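Local coordinates for protein putative oxidoreductase FAD-binding subunit (Sulfolobus tokodaii, PDB 4ZOH) that binds FAD and probably serves as the flavin-carrying electron-transfer subunit of a molybdopterin-dependent oxidoreductase, at residues L88-S93 with K173-K178. Numbering follows the deposited sequence.
Sequences LSETAS and KFSYQK. With FAD (flavin-adenine dinucleotide), chain H.
Glu90 reaches from helix 88-93 to the edge strand 173-179, and its carboxylate accepts a hydrogen bond from the backbone of Tyr176. The bond runs from Tyr176 N to Glu90 OE2, 2.9 Å long and almost straight at 174°. The donor meets OE2 from above the carboxylate plane. CG of Glu90 stands opposite the backbone N (chi1 174°) and the chain stays extended, which carries the carboxylate across to the strand. Two waters also donate to OE2. One also hydrogen-bonds Ser175 OG, and the other donates to Tyr176 O as well. A third water donates to both Glu90 OE1 and Phe174 O. Glu90 OE1 also lies at the edge of the Phe174 ring, near its plane, 3.6 Å from Phe174 CE1. Ring and carboxylate planes are 54° apart. The helix packs beside the outer strand of a four-stranded antiparallel sheet, and Glu90 meets the strand edge that does not pair with 189-198. By sequence family, the helix falls in the FAD-binding region and the strand in the CO dehydrogenase flavoprotein C-terminal region. An alanine in place of Glu90 would probably leave Tyr176 N without its acceptor and the three waters without their anchor on the helix. Thr91 covers a face of the Tyr176 ring. Thr91 CG2 sits 4.0 Å from the centroid of the Tyr176 ring, almost straight above it, a CH-pi contact. Thr91 OG1 lies 3.6 Å from Tyr176 CB but hydrogen-bonds to Leu87 O. The Tyr176 hydroxyl is held by Asp118, which also forms a salt bridge with Lys178. Lys178, a residue of the flavin pocket, is fully extended, and its NZ donates a 2.8 Å hydrogen bond to O4 of the FAD isoalloxazine ring. Asn94 O and Asp185 O also accept hydrogen bonds from this NZ.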
# COMPACT_ATOMS: atom_id res chain seq x y z
N LEU B 88 32.74 26.83 -31.74
CA LEU B 88 31.50 26.10 -31.71
C LEU B 88 31.45 25.05 -30.57
O LEU B 88 30.48 24.97 -29.84
CB LEU B 88 31.19 25.48 -33.10
CG LEU B 88 29.73 24.92 -33.17
CD1 LEU B 88 28.78 26.10 -32.97
CD2 LEU B 88 29.38 24.18 -34.47
N SER B 89 32.52 24.28 -30.44
CA SER B 89 32.62 23.30 -29.36
C SER B 89 32.54 23.92 -27.99
O SER B 89 31.83 23.40 -27.11
CB SER B 89 33.88 22.49 -29.47
OG SER B 89 33.82 21.72 -30.66
N GLU B 90 33.28 25.01 -27.79
CA GLU B 90 33.20 25.67 -26.50
C GLU B 90 31.78 26.25 -26.25
O GLU B 90 31.28 26.16 -25.14
CB GLU B 90 34.27 26.72 -26.40
CG GLU B 90 34.21 27.57 -25.14
CD GLU B 90 35.29 28.63 -25.14
OE1 GLU B 90 36.42 28.28 -25.52
OE2 GLU B 90 35.00 29.80 -24.80
N THR B 91 31.15 26.80 -27.28
CA THR B 91 29.81 27.33 -27.17
C THR B 91 28.82 26.21 -26.77
O THR B 91 28.02 26.43 -25.87
CB THR B 91 29.34 27.94 -28.51
OG1 THR B 91 30.25 28.98 -28.85
CG2 THR B 91 27.94 28.56 -28.39
N ALA B 92 28.88 25.05 -27.44
CA ALA B 92 28.00 23.88 -27.11
C ALA B 92 28.13 23.49 -25.65
O ALA B 92 27.11 23.19 -25.02
CB ALA B 92 28.34 22.70 -27.99
N SER B 93 29.38 23.52 -25.12
CA SER B 93 29.74 23.28 -23.71
C SER B 93 28.96 24.09 -22.69
O SER B 93 28.86 23.71 -21.51
CB SER B 93 31.22 23.64 -23.49
OG SER B 93 32.03 22.59 -24.03
N LYS B 173 41.78 32.28 -32.94
CA LYS B 173 41.60 32.33 -31.48
C LYS B 173 40.11 32.57 -31.25
O LYS B 173 39.44 33.04 -32.13
CB LYS B 173 42.46 33.43 -30.85
CG LYS B 173 43.95 33.45 -31.27
CD LYS B 173 44.84 32.50 -30.49
CE LYS B 173 45.72 33.27 -29.51
NZ LYS B 173 45.70 32.73 -28.11
N PHE B 174 39.57 32.23 -30.07
CA PHE B 174 38.08 32.25 -29.88
C PHE B 174 37.76 32.30 -28.40
O PHE B 174 38.61 31.98 -27.53
CB PHE B 174 37.34 31.08 -30.59
CG PHE B 174 37.87 29.71 -30.21
CD1 PHE B 174 37.38 29.03 -29.08
CD2 PHE B 174 38.87 29.11 -30.97
CE1 PHE B 174 37.92 27.79 -28.71
CE2 PHE B 174 39.41 27.87 -30.61
CZ PHE B 174 38.94 27.21 -29.47
N SER B 175 36.54 32.74 -28.12
CA SER B 175 35.99 32.77 -26.76
C SER B 175 34.46 32.85 -26.86
O SER B 175 33.94 33.58 -27.70
CB SER B 175 36.52 33.96 -25.96
OG SER B 175 36.11 33.86 -24.61
N TYR B 176 33.74 32.06 -26.04
CA TYR B 176 32.29 32.29 -25.86
C TYR B 176 32.15 32.78 -24.46
O TYR B 176 32.66 32.14 -23.54
CB TYR B 176 31.45 31.02 -26.11
CG TYR B 176 29.97 31.32 -25.99
CD1 TYR B 176 29.38 32.28 -26.80
CD2 TYR B 176 29.16 30.63 -25.06
CE1 TYR B 176 28.05 32.60 -26.68
CE2 TYR B 176 27.79 30.93 -24.96
CZ TYR B 176 27.26 31.92 -25.78
OH TYR B 176 25.93 32.28 -25.71
N GLN B 177 31.55 33.96 -24.30
CA GLN B 177 31.27 34.55 -22.95
C GLN B 177 29.75 34.45 -22.72
O GLN B 177 28.97 34.90 -23.55
CB GLN B 177 31.71 36.03 -22.89
CG GLN B 177 33.23 36.23 -23.07
CD GLN B 177 34.03 35.70 -21.90
OE1 GLN B 177 33.61 35.79 -20.74
NE2 GLN B 177 35.21 35.15 -22.18
N LYS B 178 29.36 33.84 -21.62
CA LYS B 178 27.97 33.65 -21.35
C LYS B 178 27.70 34.26 -20.00
O LYS B 178 28.23 33.81 -19.01
CB LYS B 178 27.63 32.16 -21.34
CG LYS B 178 26.13 31.91 -21.29
CD LYS B 178 25.79 30.43 -21.30
CE LYS B 178 24.27 30.28 -21.14
NZ LYS B 178 23.78 28.94 -21.53
PA FAD H . 13.53 19.32 -29.96
O1A FAD H . 13.01 19.80 -28.64
O2A FAD H . 13.42 17.92 -30.37
O5B FAD H . 12.88 20.15 -31.11
C5B FAD H . 12.78 21.60 -31.00
C4B FAD H . 12.04 22.18 -32.32
O4B FAD H . 12.74 21.81 -33.58
C3B FAD H . 10.68 21.51 -32.44
O3B FAD H . 9.75 22.45 -32.91
C2B FAD H . 10.89 20.33 -33.43
O2B FAD H . 9.71 19.93 -34.13
C1B FAD H . 11.85 20.92 -34.41
N9A FAD H . 12.97 20.15 -34.92
C8A FAD H . 13.84 19.39 -34.26
N7A FAD H . 14.78 18.93 -35.11
C5A FAD H . 14.49 19.44 -36.34
C6A FAD H . 15.10 19.34 -37.61
N6A FAD H . 16.21 18.63 -37.71
N1A FAD H . 14.54 19.97 -38.66
C2A FAD H . 13.44 20.76 -38.53
N3A FAD H . 12.84 20.86 -37.34
C4A FAD H . 13.34 20.21 -36.22
N1 FAD H . 19.52 25.98 -25.01
C2 FAD H . 20.51 26.94 -25.10
O2 FAD H . 20.82 27.38 -26.19
N3 FAD H . 21.14 27.41 -23.98
C4 FAD H . 20.79 26.95 -22.75
O4 FAD H . 21.43 27.37 -21.78
C4X FAD H . 19.76 25.99 -22.64
N5 FAD H . 19.41 25.53 -21.39
C5X FAD H . 18.35 24.57 -21.30
C6 FAD H . 17.97 24.16 -20.03
C7 FAD H . 16.95 23.20 -19.89
C7M FAD H . 16.58 22.78 -18.45
C8 FAD H . 16.30 22.69 -21.04
C8M FAD H . 15.15 21.66 -20.96
C9 FAD H . 16.66 23.15 -22.32
C9A FAD H . 17.70 24.08 -22.45
N10 FAD H . 18.09 24.56 -23.71
C10 FAD H . 19.13 25.51 -23.77
C1' FAD H . 17.46 24.12 -24.95
C2' FAD H . 18.16 22.86 -25.50
O2' FAD H . 19.43 23.26 -26.05
C3' FAD H . 17.28 22.11 -26.55
O3' FAD H . 17.90 20.83 -26.70
C4' FAD H . 17.24 22.80 -27.91
O4' FAD H . 16.82 24.15 -27.71
C5' FAD H . 16.27 22.09 -28.88
O5' FAD H . 17.02 20.98 -29.44
P FAD H . 16.42 19.52 -29.38
O1P FAD H . 17.26 18.65 -30.25
O2P FAD H . 16.23 19.09 -27.98
O3P FAD H . 15.06 19.82 -30.12
O HOH W 1 36.45 31.62 -23.28
O HOH W 2 32.99 29.56 -22.58
O HOH W 3 38.59 29.91 -25.50